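Local coordinates for vitamin B12-binding protein (Vibrio cholerae O395, PDB 5YSC), which binds vitamin B12 in the periplasm and probably delivers it to the membrane subunits of the BtuCDF ABC importer, at residues Ile166-Gln171 against Asn186-Ser191; Pro154-Tyr159 against Gln207-Phe212; Phe158-Glu163 against Gly221-Ala226; Ser180-Val185 against Gln260-Leu265. All blocks are in the same frame, centred on the assembly; numbering follows the deposited sequence.

Contact 1 of 4, residues Ile166-Gln171 against Asn186-Ser191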
loop_
_atom_site.group_PDB
_atom_site.type_symbol
_atom_site.label_atom_id
_atom_site.label_comp_id
_atom_site.label_asym_id
_atom_site.label_seq_id
_atom_site.Cartn_x
_atom_site.Cartn_y
_atom_site.Cartn_z
ATOM N N ILE A 166 0.120 -18.672 4.334
ATOM C CA ILE A 166 -0.772 -17.591 4.745
ATOM C C ILE A 166 0.071 -16.532 5.442
ATOM O O ILE A 166 0.549 -16.746 6.556
ATOM C CB ILE A 166 -1.888 -18.095 5.665
ATOM C CG1 ILE A 166 -2.620 -19.296 5.025
ATOM C CG2 ILE A 166 -2.871 -17.000 5.913
ATOM C CD1 ILE A 166 -3.523 -20.055 6.007
ATOM N N ILE A 167 0.260 -15.386 4.780
ATOM C CA ILE A 167 0.856 -14.198 5.382
ATOM C C ILE A 167 -0.237 -13.160 5.555
ATOM O O ILE A 167 -1.082 -12.978 4.670
ATOM C CB ILE A 167 1.996 -13.619 4.517
ATOM C CG1 ILE A 167 3.005 -14.691 4.134
ATOM C CG2 ILE A 167 2.685 -12.485 5.233
ATOM C CD1 ILE A 167 3.682 -15.300 5.286
ATOM N N THR A 168 -0.219 -12.486 6.691
ATOM C CA THR A 168 -1.198 -11.457 6.993
ATOM C C THR A 168 -0.428 -10.259 7.535
ATOM O O THR A 168 0.802 -10.173 7.425
ATOM C CB THR A 168 -2.278 -11.992 7.959
ATOM O OG1 THR A 168 -3.356 -11.046 8.070
ATOM C CG2 THR A 168 -1.728 -12.238 9.371
ATOM N N LEU A 169 -1.159 -9.315 8.098
ATOM C CA LEU A 169 -0.623 -8.064 8.593
ATOM C C LEU A 169 -0.895 -7.961 10.082
ATOM O O LEU A 169 -1.780 -8.641 10.615
ATOM C CB LEU A 169 -1.236 -6.858 7.871
ATOM C CG LEU A 169 -2.645 -6.356 8.223
ATOM C CD1 LEU A 169 -2.970 -5.115 7.385
ATOM C CD2 LEU A 169 -3.691 -7.427 8.007
ATOM N N ALA A 170 -0.180 -7.043 10.734
ATOM C CA ALA A 170 -0.232 -6.900 12.187
ATOM C C ALA A 170 0.398 -5.576 12.614
ATOM O O ALA A 170 0.955 -4.833 11.803
ATOM C CB ALA A 170 0.484 -8.079 12.865
ATOM N N GLN A 171 0.265 -5.268 13.898
ATOM C CA GLN A 171 0.954 -4.143 14.521
ATOM C C GLN A 171 0.638 -2.798 13.887
ATOM O O GLN A 171 1.431 -1.847 14.019
ATOM C CB GLN A 171 2.477 -4.355 14.516
ATOM C CG GLN A 171 2.911 -5.623 15.181
ATOM C CD GLN A 171 4.413 -5.722 15.281
ATOM O OE1 GLN A 171 5.142 -4.856 14.796
ATOM N NE2 GLN A 171 4.886 -6.787 15.903
ATOM N N ASN A 186 -8.412 -5.718 12.946
ATOM C CA ASN A 186 -7.588 -6.824 12.487
ATOM C C ASN A 186 -7.490 -7.903 13.551
ATOM O O ASN A 186 -7.059 -7.618 14.667
ATOM C CB ASN A 186 -6.199 -6.287 12.136
ATOM C CG ASN A 186 -5.242 -7.359 11.720
ATOM O OD1 ASN A 186 -5.628 -8.474 11.373
ATOM N ND2 ASN A 186 -3.965 -7.013 11.712
ATOM N N ILE A 187 -7.841 -9.147 13.203
ATOM C CA ILE A 187 -7.818 -10.242 14.188
ATOM C C ILE A 187 -6.398 -10.583 14.602
ATOM O O ILE A 187 -6.183 -11.204 15.653
ATOM C CB ILE A 187 -8.505 -11.527 13.665
ATOM C CG1 ILE A 187 -7.884 -12.010 12.341
ATOM C CG2 ILE A 187 -10.011 -11.321 13.528
ATOM C CD1 ILE A 187 -8.287 -13.463 11.951
ATOM N N PHE A 188 -5.409 -10.230 13.790
ATOM C CA PHE A 188 -4.021 -10.536 14.099
ATOM C C PHE A 188 -3.237 -9.290 14.497
ATOM O O PHE A 188 -2.006 -9.285 14.434
ATOM C CB PHE A 188 -3.379 -11.247 12.914
ATOM C CG PHE A 188 -3.801 -12.689 12.775
ATOM C CD1 PHE A 188 -3.337 -13.638 13.683
ATOM C CD2 PHE A 188 -4.647 -13.100 11.758
ATOM C CE1 PHE A 188 -3.712 -14.982 13.577
ATOM C CE2 PHE A 188 -5.031 -14.435 11.632
ATOM C CZ PHE A 188 -4.563 -15.385 12.540
ATOM N N ALA A 189 -3.928 -8.258 14.963
ATOM C CA ALA A 189 -3.274 -6.997 15.267
ATOM C C ALA A 189 -2.131 -7.203 16.247
ATOM O O ALA A 189 -1.039 -6.655 16.072
ATOM C CB ALA A 189 -4.282 -6.013 15.846
ATOM N N ASP A 190 -2.380 -7.993 17.289
ATOM C CA ASP A 190 -1.384 -8.233 18.342
ATOM C C ASP A 190 -0.545 -9.459 17.999
ATOM O O ASP A 190 -0.653 -10.513 18.617
ATOM C CB ASP A 190 -2.069 -8.415 19.691
ATOM C CG ASP A 190 -2.899 -7.218 20.086
ATOM O OD1 ASP A 190 -2.507 -6.088 19.695
ATOM O OD2 ASP A 190 -3.939 -7.415 20.774
ATOM N N SER A 191 0.307 -9.303 16.989
ATOM C CA SER A 191 1.303 -10.301 16.637
ATOM C C SER A 191 2.701 -9.760 16.919
ATOM O O SER A 191 2.933 -8.547 17.012
ATOM C CB SER A 191 1.213 -10.722 15.164
ATOM O OG SER A 191 -0.085 -11.187 14.840
HETATM O O HOH W 1 -5.576 -10.234 9.191
#
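The amide of N186 donates from ND2 to the carbonyl O of L169 at 2.9 Å, nearly straight at 168°. L169 O lies close to the amide plane of N186, while ND2 sits above the carbonyl plane of L169. Further on, Q171 N donates to A189 O. Q171 NE2 reaches S191 O at 2.9 Å, on a side chain extended beyond CG. Between these bonds A170 CB packs 3.2 Å from F188 O and also meets S191 CB. The methyl CG2 of T168 lies 3.9 Å from F188 CD2, and the two side chains cross at about a right angle. The 186-191 segment leaves the edge strand 184-186 of a parallel sheet in a type I turn from N186 to A189. N186 OD1 takes F188 N at 3.0 Å, an Asx turn that also holds the amide for L169. A water donates to both N186 OD1 and T168 OG1, and T168 OG1 is also hydrogen-bonded to Y159 O. The hydroxyl of S191 donates to F188 O at 2.7 Å. V198, Q202 and V203 touch the F188 side chain. The side chain of L169 is about 7 Å from bound cyanocobalamin.

Contact 2 of 4, residues Pro154-Tyr159 against Gln207-Phe212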
loop_
_atom_site.group_PDB
_atom_site.type_symbol
_atom_site.label_atom_id
_atom_site.label_comp_id
_atom_site.label_asym_id
_atom_site.label_seq_id
_atom_site.Cartn_x
_atom_site.Cartn_y
_atom_site.Cartn_z
ATOM N N PRO A 154 -17.717 -1.550 14.299
ATOM C CA PRO A 154 -16.512 -2.388 14.309
ATOM C C PRO A 154 -16.780 -3.785 13.792
ATOM O O PRO A 154 -17.682 -4.485 14.256
ATOM C CB PRO A 154 -16.114 -2.419 15.786
ATOM C CG PRO A 154 -16.707 -1.180 16.346
ATOM C CD PRO A 154 -17.996 -0.997 15.638
ATOM N N ILE A 155 -15.966 -4.190 12.827
ATOM C CA ILE A 155 -16.035 -5.526 12.274
ATOM C C ILE A 155 -14.665 -6.172 12.348
ATOM O O ILE A 155 -13.675 -5.559 11.989
ATOM C CB ILE A 155 -16.474 -5.504 10.804
ATOM C CG1 ILE A 155 -17.824 -4.809 10.651
ATOM C CG2 ILE A 155 -16.529 -6.910 10.258
ATOM C CD1 ILE A 155 -18.984 -5.691 10.970
ATOM N N ARG A 156 -14.623 -7.414 12.816
ATOM C CA ARG A 156 -13.378 -8.170 12.916
ATOM C C ARG A 156 -13.070 -8.841 11.581
ATOM O O ARG A 156 -13.810 -9.717 11.141
ATOM C CB ARG A 156 -13.475 -9.207 14.039
ATOM C CG ARG A 156 -13.812 -8.570 15.379
ATOM C CD ARG A 156 -14.144 -9.611 16.462
ATOM N NE ARG A 156 -13.018 -10.518 16.643
ATOM C CZ ARG A 156 -13.001 -11.806 16.326
ATOM N NH1 ARG A 156 -14.086 -12.409 15.852
ATOM N NH2 ARG A 156 -11.882 -12.503 16.528
ATOM N N TYR A 157 -11.951 -8.470 10.968
ATOM C CA TYR A 157 -11.582 -9.000 9.666
ATOM C C TYR A 157 -10.238 -9.733 9.716
ATOM O O TYR A 157 -9.380 -9.503 10.575
ATOM C CB TYR A 157 -11.533 -7.874 8.597
ATOM C CG TYR A 157 -10.344 -6.977 8.745
ATOM C CD1 TYR A 157 -10.392 -5.858 9.570
ATOM C CD2 TYR A 157 -9.141 -7.276 8.094
ATOM C CE1 TYR A 157 -9.282 -5.045 9.738
ATOM C CE2 TYR A 157 -8.029 -6.489 8.269
ATOM C CZ TYR A 157 -8.121 -5.357 9.089
ATOM O OH TYR A 157 -7.038 -4.548 9.308
ATOM N N PHE A 158 -10.088 -10.635 8.759
ATOM C CA PHE A 158 -8.833 -11.253 8.392
ATOM C C PHE A 158 -8.487 -10.807 6.979
ATOM O O PHE A 158 -9.328 -10.938 6.086
ATOM C CB PHE A 158 -9.006 -12.762 8.468
ATOM C CG PHE A 158 -7.851 -13.536 7.936
ATOM C CD1 PHE A 158 -6.557 -13.253 8.348
ATOM C CD2 PHE A 158 -8.050 -14.564 7.026
ATOM C CE1 PHE A 158 -5.488 -13.988 7.870
ATOM C CE2 PHE A 158 -6.988 -15.272 6.524
ATOM C CZ PHE A 158 -5.698 -14.977 6.945
ATOM N N TYR A 159 -7.270 -10.275 6.765
ATOM C CA TYR A 159 -6.788 -9.963 5.413
ATOM C C TYR A 159 -5.572 -10.795 5.069
ATOM O O TYR A 159 -4.498 -10.625 5.668
ATOM C CB TYR A 159 -6.450 -8.477 5.250
ATOM C CG TYR A 159 -5.866 -8.164 3.872
ATOM C CD1 TYR A 159 -6.457 -8.646 2.717
ATOM C CD2 TYR A 159 -4.721 -7.413 3.747
ATOM C CE1 TYR A 159 -5.926 -8.379 1.469
ATOM C CE2 TYR A 159 -4.178 -7.116 2.507
ATOM C CZ TYR A 159 -4.774 -7.613 1.377
ATOM O OH TYR A 159 -4.230 -7.333 0.147
ATOM N N GLN A 207 -12.075 -16.836 14.224
ATOM C CA GLN A 207 -13.474 -16.572 13.886
ATOM C C GLN A 207 -13.696 -15.190 13.273
ATOM O O GLN A 207 -14.603 -14.465 13.693
ATOM C CB GLN A 207 -14.350 -16.719 15.144
ATOM C CG GLN A 207 -15.778 -17.156 14.859
ATOM C CD GLN A 207 -15.818 -18.500 14.175
ATOM O OE1 GLN A 207 -14.828 -19.240 14.182
ATOM N NE2 GLN A 207 -16.948 -18.813 13.545
ATOM N N PRO A 208 -12.941 -14.810 12.244
ATOM C CA PRO A 208 -13.159 -13.498 11.627
ATOM C C PRO A 208 -14.570 -13.370 11.078
ATOM O O PRO A 208 -15.114 -14.309 10.509
ATOM C CB PRO A 208 -12.120 -13.456 10.502
ATOM C CG PRO A 208 -11.860 -14.895 10.185
ATOM C CD PRO A 208 -11.974 -15.626 11.500
ATOM N N GLN A 209 -15.145 -12.187 11.214
ATOM C CA GLN A 209 -16.454 -11.917 10.615
ATOM C C GLN A 209 -16.367 -11.812 9.094
ATOM O O GLN A 209 -17.299 -12.220 8.389
ATOM C CB GLN A 209 -17.024 -10.631 11.199
ATOM C CG GLN A 209 -17.531 -10.801 12.622
ATOM C CD GLN A 209 -17.903 -9.486 13.231
ATOM O OE1 GLN A 209 -17.045 -8.713 13.659
ATOM N NE2 GLN A 209 -19.193 -9.201 13.252
ATOM N N VAL A 210 -15.243 -11.300 8.589
ATOM C CA VAL A 210 -14.993 -11.094 7.167
ATOM C C VAL A 210 -13.592 -11.608 6.861
ATOM O O VAL A 210 -12.670 -11.399 7.657
ATOM C CB VAL A 210 -15.086 -9.604 6.793
ATOM C CG1 VAL A 210 -14.750 -9.453 5.332
ATOM C CG2 VAL A 210 -16.458 -9.033 7.085
ATOM N N ILE A 211 -13.435 -12.288 5.723
ATOM C CA ILE A 211 -12.125 -12.637 5.175
ATOM C C ILE A 211 -11.912 -11.875 3.870
ATOM O O ILE A 211 -12.730 -11.967 2.952
ATOM C CB ILE A 211 -11.997 -14.148 4.951
ATOM C CG1 ILE A 211 -12.022 -14.854 6.319
ATOM C CG2 ILE A 211 -10.704 -14.454 4.230
ATOM C CD1 ILE A 211 -12.136 -16.371 6.255
ATOM N N PHE A 212 -10.805 -11.150 3.789
ATOM C CA PHE A 212 -10.369 -10.493 2.568
ATOM C C PHE A 212 -9.192 -11.241 1.960
ATOM O O PHE A 212 -8.274 -11.663 2.680
ATOM C CB PHE A 212 -9.976 -9.048 2.841
ATOM C CG PHE A 212 -11.151 -8.148 3.163
ATOM C CD1 PHE A 212 -12.203 -8.003 2.278
ATOM C CD2 PHE A 212 -11.218 -7.505 4.381
ATOM C CE1 PHE A 212 -13.236 -7.192 2.579
ATOM C CE2 PHE A 212 -12.276 -6.696 4.714
ATOM C CZ PHE A 212 -13.297 -6.535 3.801
HETATM O O HOH W 2 -17.034 -6.554 15.446
#
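F212 N donates to F158 O at 2.7 Å, and F158 N donates to V210 O at 2.9 Å. They join strands 155-159 and 210-213, parallel neighbours inside a four-stranded sheet. In this sheet 155-159 lies between 184-186 and 210-213, with 239-241 beyond. The pairs are Y157 with V210, F158 with I211 and Y159 with F212. At the start of the ladder a side chain takes over from the backbone. Q209 OE1 accepts from R156 N at 2.9 Å with an angle of 178° at the hydrogen. R156 O in turn accepts from Q209 N, and weakly from V210 N. A water donates to both Q209 OE1 and P154 O. In the guanidinium of R156, NH1 makes a weak bond to Q207 O, and NH2 is hydrogen-bonded to K206 O at the end of helix 200-206. On the face with F158 and I211, F158 CB rests on P208 CB and F158 CD2 meets I211 CG2. V203 of helix 200-206 covers F158 and P208. On the face with Y157, Y159, V210 and F212, L265 of helix 254-267 packs on I155 and F212. The Y159 hydroxyl is hydrogen-bonded to N248. V210 CG1 sits over one face of the F212 ring, toward its rim. The side chains of Y159 and F212 cross at about a right angle, with Y159 CD1 3.5 Å from F212 CB.

Contact 3 of 4, residues Phe158-Glu163 against Gly221-Ala226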
loop_
_atom_site.group_PDB
_atom_site.type_symbol
_atom_site.label_atom_id
_atom_site.label_comp_id
_atom_site.label_asym_id
_atom_site.label_seq_id
_atom_site.Cartn_x
_atom_site.Cartn_y
_atom_site.Cartn_z
ATOM N N PHE A 158 -10.088 -10.635 8.759
ATOM C CA PHE A 158 -8.833 -11.253 8.392
ATOM C C PHE A 158 -8.487 -10.807 6.979
ATOM O O PHE A 158 -9.328 -10.938 6.086
ATOM C CB PHE A 158 -9.006 -12.762 8.468
ATOM C CG PHE A 158 -7.851 -13.536 7.936
ATOM C CD1 PHE A 158 -6.557 -13.253 8.348
ATOM C CD2 PHE A 158 -8.050 -14.564 7.026
ATOM C CE1 PHE A 158 -5.488 -13.988 7.870
ATOM C CE2 PHE A 158 -6.988 -15.272 6.524
ATOM C CZ PHE A 158 -5.698 -14.977 6.945
ATOM N N TYR A 159 -7.270 -10.275 6.765
ATOM C CA TYR A 159 -6.788 -9.963 5.413
ATOM C C TYR A 159 -5.572 -10.795 5.069
ATOM O O TYR A 159 -4.498 -10.625 5.668
ATOM C CB TYR A 159 -6.450 -8.477 5.250
ATOM C CG TYR A 159 -5.866 -8.164 3.872
ATOM C CD1 TYR A 159 -6.457 -8.646 2.717
ATOM C CD2 TYR A 159 -4.721 -7.413 3.747
ATOM C CE1 TYR A 159 -5.926 -8.379 1.469
ATOM C CE2 TYR A 159 -4.178 -7.116 2.507
ATOM C CZ TYR A 159 -4.774 -7.613 1.377
ATOM O OH TYR A 159 -4.230 -7.333 0.147
ATOM N N GLN A 160 -5.759 -11.651 4.080
ATOM C CA GLN A 160 -4.769 -12.569 3.558
ATOM C C GLN A 160 -3.968 -11.950 2.402
ATOM O O GLN A 160 -4.542 -11.567 1.382
ATOM C CB GLN A 160 -5.553 -13.788 3.068
ATOM C CG GLN A 160 -4.795 -15.003 2.976
ATOM C CD GLN A 160 -5.703 -16.172 2.751
ATOM O OE1 GLN A 160 -6.941 -16.033 2.627
ATOM N NE2 GLN A 160 -5.109 -17.340 2.722
ATOM N N LEU A 161 -2.643 -11.901 2.539
ATOM C CA LEU A 161 -1.773 -11.501 1.435
ATOM C C LEU A 161 -1.452 -12.643 0.472
ATOM O O LEU A 161 -1.073 -12.389 -0.680
ATOM C CB LEU A 161 -0.461 -10.945 1.985
ATOM C CG LEU A 161 -0.532 -9.633 2.736
ATOM C CD1 LEU A 161 0.850 -9.316 3.229
ATOM C CD2 LEU A 161 -1.014 -8.490 1.822
ATOM N N SER A 162 -1.575 -13.885 0.923
ATOM C CA SER A 162 -1.321 -15.060 0.103
ATOM C C SER A 162 -2.064 -16.227 0.731
ATOM O O SER A 162 -2.407 -16.195 1.911
ATOM C CB SER A 162 0.173 -15.366 -0.003
ATOM O OG SER A 162 0.807 -15.274 1.266
ATOM N N GLU A 163 -2.329 -17.252 -0.080
ATOM C CA GLU A 163 -2.904 -18.489 0.456
ATOM C C GLU A 163 -1.809 -19.476 0.876
ATOM O O GLU A 163 -1.979 -20.179 1.887
ATOM C CB GLU A 163 -3.878 -19.117 -0.562
ATOM C CG GLU A 163 -5.320 -18.530 -0.498
ATOM C CD GLU A 163 -6.341 -19.221 -1.405
ATOM O OE1 GLU A 163 -5.951 -20.012 -2.290
ATOM O OE2 GLU A 163 -7.554 -18.950 -1.241
ATOM N N GLY A 221 -11.232 -20.534 -6.701
ATOM C CA GLY A 221 -11.879 -21.208 -5.585
ATOM C C GLY A 221 -11.058 -20.993 -4.334
ATOM O O GLY A 221 -9.942 -21.505 -4.232
ATOM N N HIS A 222 -11.578 -20.217 -3.390
ATOM C CA HIS A 222 -10.721 -19.815 -2.289
ATOM C C HIS A 222 -10.655 -20.918 -1.235
ATOM O O HIS A 222 -11.521 -21.800 -1.143
ATOM C CB HIS A 222 -11.178 -18.493 -1.669
ATOM C CG HIS A 222 -12.492 -18.568 -0.967
ATOM N ND1 HIS A 222 -12.627 -19.075 0.307
ATOM C CD2 HIS A 222 -13.727 -18.165 -1.345
ATOM C CE1 HIS A 222 -13.892 -18.996 0.676
ATOM N NE2 HIS A 222 -14.581 -18.445 -0.308
ATOM N N MET A 223 -9.589 -20.861 -0.444
ATOM C CA MET A 223 -9.250 -21.975 0.423
ATOM C C MET A 223 -10.229 -22.150 1.573
ATOM O O MET A 223 -10.195 -23.199 2.234
ATOM C CB MET A 223 -7.845 -21.782 0.983
ATOM C CG MET A 223 -7.702 -20.506 1.816
ATOM S SD MET A 223 -6.032 -20.222 2.461
ATOM C CE MET A 223 -5.890 -21.649 3.544
ATOM N N TRP A 224 -11.096 -21.174 1.829
ATOM C CA TRP A 224 -11.941 -21.223 3.016
ATOM C C TRP A 224 -13.302 -21.851 2.735
ATOM O O TRP A 224 -14.079 -22.037 3.675
ATOM C CB TRP A 224 -12.096 -19.812 3.612
ATOM C CG TRP A 224 -10.751 -19.180 3.895
ATOM C CD1 TRP A 224 -10.148 -18.165 3.196
ATOM C CD2 TRP A 224 -9.817 -19.564 4.922
ATOM N NE1 TRP A 224 -8.910 -17.888 3.734
ATOM C CE2 TRP A 224 -8.680 -18.738 4.783
ATOM C CE3 TRP A 224 -9.831 -20.522 5.934
ATOM C CZ2 TRP A 224 -7.588 -18.823 5.637
ATOM C CZ3 TRP A 224 -8.725 -20.608 6.785
ATOM C CH2 TRP A 224 -7.625 -19.767 6.620
ATOM N N ARG A 225 -13.590 -22.205 1.476
ATOM C CA ARG A 225 -14.828 -22.923 1.174
ATOM C C ARG A 225 -14.859 -24.270 1.882
ATOM O O ARG A 225 -15.885 -24.667 2.449
ATOM C CB ARG A 225 -14.955 -23.124 -0.330
ATOM C CG ARG A 225 -15.066 -21.845 -1.125
ATOM C CD ARG A 225 -14.867 -22.112 -2.594
ATOM N NE ARG A 225 -13.646 -22.885 -2.806
ATOM C CZ ARG A 225 -13.520 -23.895 -3.663
ATOM N NH1 ARG A 225 -14.556 -24.275 -4.412
ATOM N NH2 ARG A 225 -12.359 -24.534 -3.773
ATOM N N ALA A 226 -13.741 -24.987 1.845
ATOM C CA ALA A 226 -13.615 -26.238 2.592
ATOM C C ALA A 226 -13.955 -26.090 4.078
ATOM O O ALA A 226 -14.251 -27.097 4.737
ATOM C CB ALA A 226 -12.197 -26.787 2.428
#
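The chain after strand 155-159 meets the loop after helix 215-220, where H222 to R225 form a type I turn. W224 NE1 donates to Q160 OE1 at 2.9 Å, with an angle of 171° at the hydrogen. The acceptor lies at the indole edge, in the ring plane, and the amide and ring planes are 53° apart. The Q160 chain runs extended beyond CG. The other branch of its amide, NE2, makes a weak bond to M223 SD at 3.0 Å. E163 and M223 slide past each other in opposite directions, and E163 CG lies 3.5 Å from M223 SD. E163 OE2 accepts from M223 N at 2.9 Å, met from above the carboxylate plane. M223 CG sits over one face of the W224 indole, toward its rim. F158 CE2 touches W224 CZ2 at 3.7 Å, with the two ring planes at 86°. L161, in the same loop, touches cyanocobalamin. The Q160 amide is buried, yet both its oxygen and its nitrogen have partners on this turn. The W224 N-H needs an acceptor, which probably fixes which way round the amide sits, and the carboxylate of E163 satisfies a main-chain N-H of the turn.

Contact 4 of 4, residues Ser180-Val185 against Gln260-Leu265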
loop_
_atom_site.group_PDB
_atom_site.type_symbol
_atom_site.label_atom_id
_atom_site.label_comp_id
_atom_site.label_asym_id
_atom_site.label_seq_id
_atom_site.Cartn_x
_atom_site.Cartn_y
_atom_site.Cartn_z
ATOM N N SER A 180 -8.991 0.399 9.368
ATOM C CA SER A 180 -9.392 1.062 10.616
ATOM C C SER A 180 -10.309 2.253 10.374
ATOM O O SER A 180 -11.166 2.543 11.213
ATOM C CB SER A 180 -8.153 1.512 11.409
ATOM O OG SER A 180 -7.318 0.415 11.661
ATOM N N LEU A 181 -10.149 2.968 9.254
ATOM C CA LEU A 181 -11.053 4.066 8.941
ATOM C C LEU A 181 -12.516 3.604 8.991
ATOM O O LEU A 181 -13.395 4.355 9.440
ATOM C CB LEU A 181 -10.701 4.639 7.568
ATOM C CG LEU A 181 -11.416 5.890 7.075
ATOM C CD1 LEU A 181 -10.575 6.627 6.044
ATOM C CD2 LEU A 181 -12.797 5.579 6.490
ATOM N N CYS A 182 -12.784 2.382 8.520
ATOM C CA CYS A 182 -14.129 1.832 8.365
ATOM C C CYS A 182 -14.608 1.136 9.632
ATOM O O CYS A 182 -15.650 0.474 9.603
ATOM C CB CYS A 182 -14.169 0.822 7.193
ATOM S SG CYS A 182 -13.266 1.253 5.618
ATOM N N GLY A 183 -13.867 1.264 10.732
ATOM C CA GLY A 183 -14.132 0.516 11.938
ATOM C C GLY A 183 -13.548 -0.879 11.953
ATOM O O GLY A 183 -13.796 -1.635 12.896
ATOM N N GLY A 184 -12.768 -1.246 10.942
ATOM C CA GLY A 184 -12.261 -2.607 10.863
ATOM C C GLY A 184 -11.247 -2.889 11.959
ATOM O O GLY A 184 -10.393 -2.061 12.260
ATOM N N VAL A 185 -11.329 -4.092 12.529
ATOM C CA VAL A 185 -10.434 -4.550 13.597
ATOM C C VAL A 185 -9.740 -5.808 13.097
ATOM O O VAL A 185 -10.388 -6.821 12.813
ATOM C CB VAL A 185 -11.196 -4.797 14.907
ATOM C CG1 VAL A 185 -10.262 -5.384 15.995
ATOM C CG2 VAL A 185 -11.822 -3.503 15.381
ATOM N N GLN A 260 -13.588 0.458 -1.429
ATOM C CA GLN A 260 -13.873 -0.971 -1.589
ATOM C C GLN A 260 -13.986 -1.643 -0.231
ATOM O O GLN A 260 -14.944 -2.376 0.045
ATOM C CB GLN A 260 -12.771 -1.641 -2.431
ATOM C CG GLN A 260 -13.048 -3.101 -2.759
ATOM C CD GLN A 260 -11.970 -3.747 -3.573
ATOM O OE1 GLN A 260 -10.780 -3.614 -3.293
ATOM N NE2 GLN A 260 -12.387 -4.480 -4.592
ATOM N N VAL A 261 -12.989 -1.400 0.627
ATOM C CA VAL A 261 -12.973 -1.978 1.961
ATOM C C VAL A 261 -14.188 -1.538 2.755
ATOM O O VAL A 261 -14.890 -2.367 3.353
ATOM C CB VAL A 261 -11.670 -1.598 2.699
ATOM C CG1 VAL A 261 -11.776 -1.890 4.218
ATOM C CG2 VAL A 261 -10.571 -2.377 2.075
ATOM N N CYS A 262 -14.438 -0.225 2.767
ATOM C CA CYS A 262 -15.519 0.361 3.553
ATOM C C CYS A 262 -16.886 -0.101 3.069
ATOM O O CYS A 262 -17.799 -0.337 3.879
ATOM C CB CYS A 262 -15.431 1.867 3.479
ATOM S SG CYS A 262 -14.326 2.682 4.619
ATOM N N THR A 263 -17.057 -0.232 1.760
ATOM C CA THR A 263 -18.322 -0.760 1.251
ATOM C C THR A 263 -18.552 -2.191 1.726
ATOM O O THR A 263 -19.648 -2.540 2.167
ATOM C CB THR A 263 -18.355 -0.683 -0.277
ATOM O OG1 THR A 263 -18.368 0.686 -0.691
ATOM C CG2 THR A 263 -19.612 -1.443 -0.844
ATOM N N TYR A 264 -17.519 -3.036 1.661
ATOM C CA TYR A 264 -17.636 -4.412 2.132
ATOM C C TYR A 264 -17.875 -4.498 3.639
ATOM O O TYR A 264 -18.686 -5.314 4.097
ATOM C CB TYR A 264 -16.380 -5.201 1.762
ATOM C CG TYR A 264 -16.375 -5.752 0.344
ATOM C CD1 TYR A 264 -17.471 -6.472 -0.142
ATOM C CD2 TYR A 264 -15.268 -5.604 -0.502
ATOM C CE1 TYR A 264 -17.490 -6.995 -1.418
ATOM C CE2 TYR A 264 -15.290 -6.131 -1.795
ATOM C CZ TYR A 264 -16.398 -6.826 -2.238
ATOM O OH TYR A 264 -16.454 -7.345 -3.503
ATOM N N LEU A 265 -17.125 -3.734 4.446
ATOM C CA LEU A 265 -17.399 -3.731 5.878
ATOM C C LEU A 265 -18.775 -3.180 6.191
ATOM O O LEU A 265 -19.372 -3.583 7.197
ATOM C CB LEU A 265 -16.310 -2.952 6.608
ATOM C CG LEU A 265 -15.207 -3.795 7.250
ATOM C CD1 LEU A 265 -14.973 -5.155 6.621
ATOM C CD2 LEU A 265 -13.890 -3.006 7.368
#
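C182 CB lies 3.8 Å from L265 CD2, the first of the atoms of helix 254-267 that the C182 side chain meets. One bond further out, SG stands anti to the carbonyl carbon, beside the backbone N (chi1 -42°). This turns the sulfur toward the helix, where it bonds covalently to C262 SG at 2.0 Å. The C-S-S-C torsion is -92°, close to the relaxed value for a disulfide. The same sulfur, C182 SG, packs 3.7 Å from V261 CG1. On the far side of the bridge, C262 SG also stands beside its own backbone N, and L181 CD2 approaches it at 3.8 Å. The bridge joins the end of helix 176-181 to helix 254-267, across 79 intervening residues of the chain. C182 comes just after that first helix, which closes in a Schellman motif with G183 as its C-prime residue. G183 N donates to S180 O at 3.0 Å, and G184 N to F179 O. The positive phi of G183 (83°) turns the chain out of the helix and into strand 184-186, the edge strand of a parallel sheet. G184 has no side chain, and L265 CD2, the methyl that meets C182 CB, comes to 3.9 Å from G184 CA. Around the bridge, V178 and F179 pack on V261, N152 on C182 and Y149 on C262. L142 and R146 of helix 128-148 lie against L181.

After the N-terminal sheet and helix 128-148, the chain enters strand 155-159, the first segment of contact 2; the end of this strand also starts contact 3. Contact 1 closes a short loop from 166-171 to 186-191, and it lies within the longer loops that contacts 2 and 3 close at 207-212 and 221-226. Contact 4 starts at 180-185, inside all three, and closes only at 260-265, so it crosses each of them. Strand 155-159 sits in the middle: Y157 O is probably hydrogen-bonded to I187 N of contact 1, and I155 O to V185 N of contact 4. Just beyond the strand, Q160 N probably bonds to F212 O. Together the contacts tie the sheet to its surrounding loops and to helix 254-267.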